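Local coordinates for protein prolyl-tRNA synthetase (Giardia lamblia ATCC 50803, PDB 3IAL) that probably charges tRNA(Pro) with proline at the expense of ATP, and binds the prolyl-adenylate intermediate in its catalytic site, at residues Leu202-Gln207 and Leu278-Ser283; Asp29-Ala34 and Gly289-Pro294. All coordinates share one frame; numbering follows the deposited sequence.

Interaction 1 (Leu202-Gln207 and Leu278-Ser283); sequences LCFKGQ and LACALS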
# COMPACT_ATOMS: atom_id res chain seq x y z
N LEU B 202 -14.25 9.93 8.33
CA LEU B 202 -13.89 11.26 7.80
C LEU B 202 -14.94 12.33 8.08
O LEU B 202 -14.77 13.47 7.66
CB LEU B 202 -13.59 11.20 6.30
CG LEU B 202 -12.41 10.30 5.94
CD1 LEU B 202 -12.28 10.21 4.42
CD2 LEU B 202 -11.11 10.80 6.60
N CYS B 203 -16.00 11.96 8.79
CA CYS B 203 -16.98 12.93 9.30
C CYS B 203 -17.64 13.83 8.26
O CYS B 203 -17.94 14.98 8.56
CB CYS B 203 -16.33 13.81 10.37
SG CYS B 203 -15.61 12.88 11.72
N PHE B 204 -17.88 13.32 7.05
CA PHE B 204 -18.66 14.06 6.05
C PHE B 204 -19.71 13.18 5.37
O PHE B 204 -19.75 11.97 5.57
CB PHE B 204 -17.76 14.78 5.03
CG PHE B 204 -17.11 13.87 4.02
CD1 PHE B 204 -17.78 13.51 2.86
CD2 PHE B 204 -15.82 13.39 4.23
CE1 PHE B 204 -17.17 12.67 1.92
CE2 PHE B 204 -15.21 12.55 3.30
CZ PHE B 204 -15.89 12.19 2.15
N LYS B 205 -20.57 13.81 4.58
CA LYS B 205 -21.73 13.18 3.98
C LYS B 205 -21.73 13.44 2.48
O LYS B 205 -21.26 14.47 2.02
CB LYS B 205 -23.00 13.78 4.60
CG LYS B 205 -24.26 13.02 4.30
CD LYS B 205 -25.46 13.67 4.94
CE LYS B 205 -26.75 13.07 4.40
NZ LYS B 205 -27.96 13.70 5.03
N GLY B 206 -22.29 12.50 1.72
CA GLY B 206 -22.49 12.67 0.30
C GLY B 206 -23.92 12.30 -0.06
O GLY B 206 -24.57 11.57 0.69
N GLN B 207 -24.41 12.80 -1.19
CA GLN B 207 -25.73 12.41 -1.69
C GLN B 207 -25.65 11.11 -2.48
O GLN B 207 -25.06 11.08 -3.56
CB GLN B 207 -26.34 13.51 -2.57
CG GLN B 207 -27.74 13.18 -3.07
CD GLN B 207 -28.76 13.03 -1.94
OE1 GLN B 207 -28.92 13.92 -1.11
NE2 GLN B 207 -29.45 11.90 -1.92
N LEU B 278 -10.17 12.18 -0.03
CA LEU B 278 -9.30 13.08 0.71
C LEU B 278 -9.63 14.53 0.38
O LEU B 278 -9.76 15.36 1.29
CB LEU B 278 -7.82 12.78 0.41
CG LEU B 278 -6.76 13.61 1.13
CD1 LEU B 278 -6.87 13.44 2.64
CD2 LEU B 278 -5.35 13.25 0.64
N ALA B 279 -9.81 14.84 -0.90
CA ALA B 279 -10.23 16.19 -1.30
C ALA B 279 -11.45 16.65 -0.50
O ALA B 279 -11.47 17.77 0.02
CB ALA B 279 -10.53 16.23 -2.79
N CYS B 280 -12.46 15.78 -0.39
CA CYS B 280 -13.70 16.10 0.35
C CYS B 280 -13.44 16.39 1.83
O CYS B 280 -13.83 17.44 2.34
CB CYS B 280 -14.72 14.97 0.23
SG CYS B 280 -15.50 14.82 -1.38
N ALA B 281 -12.78 15.47 2.51
CA ALA B 281 -12.47 15.59 3.94
C ALA B 281 -11.70 16.87 4.25
O ALA B 281 -11.99 17.54 5.24
CB ALA B 281 -11.69 14.40 4.41
N LEU B 282 -10.72 17.20 3.41
CA LEU B 282 -9.91 18.39 3.66
C LEU B 282 -10.73 19.66 3.41
O LEU B 282 -10.66 20.61 4.18
CB LEU B 282 -8.65 18.40 2.79
CG LEU B 282 -7.66 17.25 2.96
CD1 LEU B 282 -6.46 17.50 2.08
CD2 LEU B 282 -7.22 17.02 4.41
N SER B 283 -11.51 19.63 2.34
CA SER B 283 -12.19 20.82 1.85
C SER B 283 -13.37 21.22 2.74
O SER B 283 -13.58 22.40 3.02
CB SER B 283 -12.68 20.60 0.41
OG SER B 283 -11.58 20.47 -0.49

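Interaction 2 (Asp29-Ala34 and Gly289-Pro294); sequences DAIMDA and GGLVLP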
# COMPACT_ATOMS: atom_id res chain seq x y z
N ASP B 29 -6.13 25.55 -3.55
CA ASP B 29 -4.79 25.62 -4.15
C ASP B 29 -3.72 26.07 -3.17
O ASP B 29 -2.64 25.47 -3.11
CB ASP B 29 -4.78 26.56 -5.36
CG ASP B 29 -5.52 25.98 -6.56
OD1 ASP B 29 -5.70 24.74 -6.65
OD2 ASP B 29 -5.92 26.79 -7.42
N ALA B 30 -4.03 27.10 -2.38
CA ALA B 30 -3.07 27.62 -1.41
C ALA B 30 -2.80 26.60 -0.27
O ALA B 30 -1.65 26.36 0.10
CB ALA B 30 -3.54 28.96 -0.84
N ILE B 31 -3.85 25.98 0.26
CA ILE B 31 -3.65 24.99 1.32
C ILE B 31 -2.87 23.76 0.82
O ILE B 31 -2.07 23.21 1.57
CB ILE B 31 -4.98 24.59 2.03
CG1 ILE B 31 -4.69 24.01 3.43
CG2 ILE B 31 -5.78 23.58 1.18
CD1 ILE B 31 -3.75 24.88 4.30
N MET B 32 -3.07 23.35 -0.44
CA MET B 32 -2.30 22.23 -1.02
C MET B 32 -0.81 22.49 -0.90
O MET B 32 -0.05 21.59 -0.51
CB MET B 32 -2.61 22.03 -2.51
CG MET B 32 -3.95 21.41 -2.87
SD MET B 32 -4.24 19.76 -2.22
CE MET B 32 -5.36 20.15 -0.89
N ASP B 33 -0.41 23.72 -1.21
CA ASP B 33 1.00 24.12 -1.14
C ASP B 33 1.47 24.42 0.29
O ASP B 33 2.47 23.86 0.73
CB ASP B 33 1.25 25.34 -2.04
CG ASP B 33 1.00 25.03 -3.52
OD1 ASP B 33 0.74 23.85 -3.87
OD2 ASP B 33 1.06 25.98 -4.34
N ALA B 34 0.75 25.29 0.99
CA ALA B 34 1.17 25.76 2.32
C ALA B 34 1.29 24.62 3.33
O ALA B 34 2.21 24.62 4.16
CB ALA B 34 0.21 26.84 2.84
N GLY B 289 -7.79 29.12 9.10
CA GLY B 289 -6.42 28.82 9.55
C GLY B 289 -5.76 27.71 8.75
O GLY B 289 -4.59 27.39 8.98
N GLY B 290 -6.51 27.09 7.84
CA GLY B 290 -6.00 25.97 7.04
C GLY B 290 -6.76 24.69 7.30
O GLY B 290 -7.99 24.69 7.33
N LEU B 291 -6.02 23.59 7.49
CA LEU B 291 -6.61 22.27 7.60
C LEU B 291 -7.18 22.03 8.99
O LEU B 291 -6.74 22.62 9.96
CB LEU B 291 -5.57 21.18 7.30
CG LEU B 291 -4.89 21.21 5.93
CD1 LEU B 291 -3.82 20.13 5.84
CD2 LEU B 291 -5.90 21.06 4.80
N VAL B 292 -8.18 21.14 9.03
CA VAL B 292 -8.78 20.64 10.25
C VAL B 292 -9.02 19.14 9.98
O VAL B 292 -9.99 18.78 9.34
CB VAL B 292 -10.13 21.36 10.52
CG1 VAL B 292 -10.88 20.71 11.68
CG2 VAL B 292 -9.91 22.87 10.77
N LEU B 293 -8.12 18.29 10.46
CA LEU B 293 -8.07 16.89 10.05
C LEU B 293 -8.85 15.96 10.99
O LEU B 293 -8.63 15.99 12.20
CB LEU B 293 -6.62 16.40 9.98
CG LEU B 293 -5.70 17.18 9.04
CD1 LEU B 293 -4.26 16.70 9.21
CD2 LEU B 293 -6.15 17.05 7.59
N PRO B 294 -9.74 15.13 10.43
CA PRO B 294 -10.25 14.01 11.21
C PRO B 294 -9.10 13.11 11.68
O PRO B 294 -8.08 13.02 10.98
CB PRO B 294 -11.14 13.27 10.21
CG PRO B 294 -11.50 14.29 9.18
CD PRO B 294 -10.30 15.17 9.07

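Interaction 1 (Leu202-Gln207 and Leu278-Ser283)
Phe204 lays its ring against Cys280 and Ala281 of helix 276-285, the helix that follows strand 263-274 in motif 3 of the class II synthetase core. With CG between the backbone N and the carbonyl carbon (chi1 74°), the ring is carried toward the helix. Cys280 CB stands over one face, 3.9 Å from the centroid and 23° off the normal, in a CH-pi contact displaced toward the rim, where Phe204 CZ lies 3.6 Å from that CB. The sulfur of Cys280 lies farther out, an oblique sulfur-aromatic neighbour rather than a face-on one. Ala281 CB touches two loop residues side by side, Phe204 CE2 at 4.1 Å and Leu202 CB at 4.2 Å. The example illustrates how small helix residues let an aromatic side chain press close to the helix backbone. Phe204 also meets the ring of Phe198, and Leu202 O bonds to His285 NE2, so the loop after helix 180-201 is also joined to helix 276-285 by a hydrogen bond. The bound prolyl-adenylate lies not far from the Cys280 side chain. One turn on, Ser283 OG donates to Ala279 O at 2.7 Å, reaching the opposite face of the carbonyl plane from Ser283 N.

Interaction 2 (Asp29-Ala34 and Gly289-Pro294)
Gly290 and Leu291 share the flat group of this contact, the peptide that joins them, and Ile31 CD1 comes at it obliquely, from the side away from the carbonyl oxygen, so that it is neither squarely over a face nor at an edge. The methyl rests 3.7 Å from Gly290 CA and 4.1 Å from Leu291 N. No ring takes part across the interface; everything else that touches is aliphatic.

CG1 of Ile31 points away from the backbone N (chi1 -158°), and this branch, not CG2, does the touching; a bend at the next torsion (chi2 50°) then turns CD1 toward the glycine, while CG1 faces the leucine. Leu291, whose CB starts off to one side of the helix, brings its end back: CG is anti to the carbonyl carbon, and CD2 reaches Ile31 CG1 at 3.5 Å, a tight carbon pair. Leu291 CG stands 3.8 Å from that same CG1, so the two branched chains cross at a slant, with the Ile31 methylene against one prong of the leucine, CD2, and its branch point. Gly290 has a phi of 117°, a conformation suited to glycine, and its bare CA gives the Ile31 methyl a close approach to the backbone. The case illustrates how one helix residue can read both a main chain and a side chain in a loop.

This loop runs from helix 276-285 of the catalytic core to strand 302-307, which lies in the range of the anticodon-binding domain. Its backbone bonds to Leu359 and Gly361, and Ile31 itself packs on Leu359. The helix 24-34 thus meets the interdomain linker beside helix 350-359, while Val292 is turned to Tyr424 and Leu428 of helix 416-438.

From the N terminus, the chain first forms helix 24-34, which supplies one half of interaction 2. It then runs through much of the catalytic core to reach 202-207, the turn after helix 180-201. Interaction 1 closes when helix 276-285 arrives some 70 residues later, and a few residues farther on 289-294 returns to the first helix, so interaction 1 is nested inside the loop closed by interaction 2. Their centres are 14 Å apart, yet they touch: Leu282 CD2 lies 3.4 Å from Leu293 CD2, while its CD1 packs on Met32 CE. Together they tie the N-terminal helix, the core and the loop leading to strand 302-307 to one another, with Leu282 packing between the two sites.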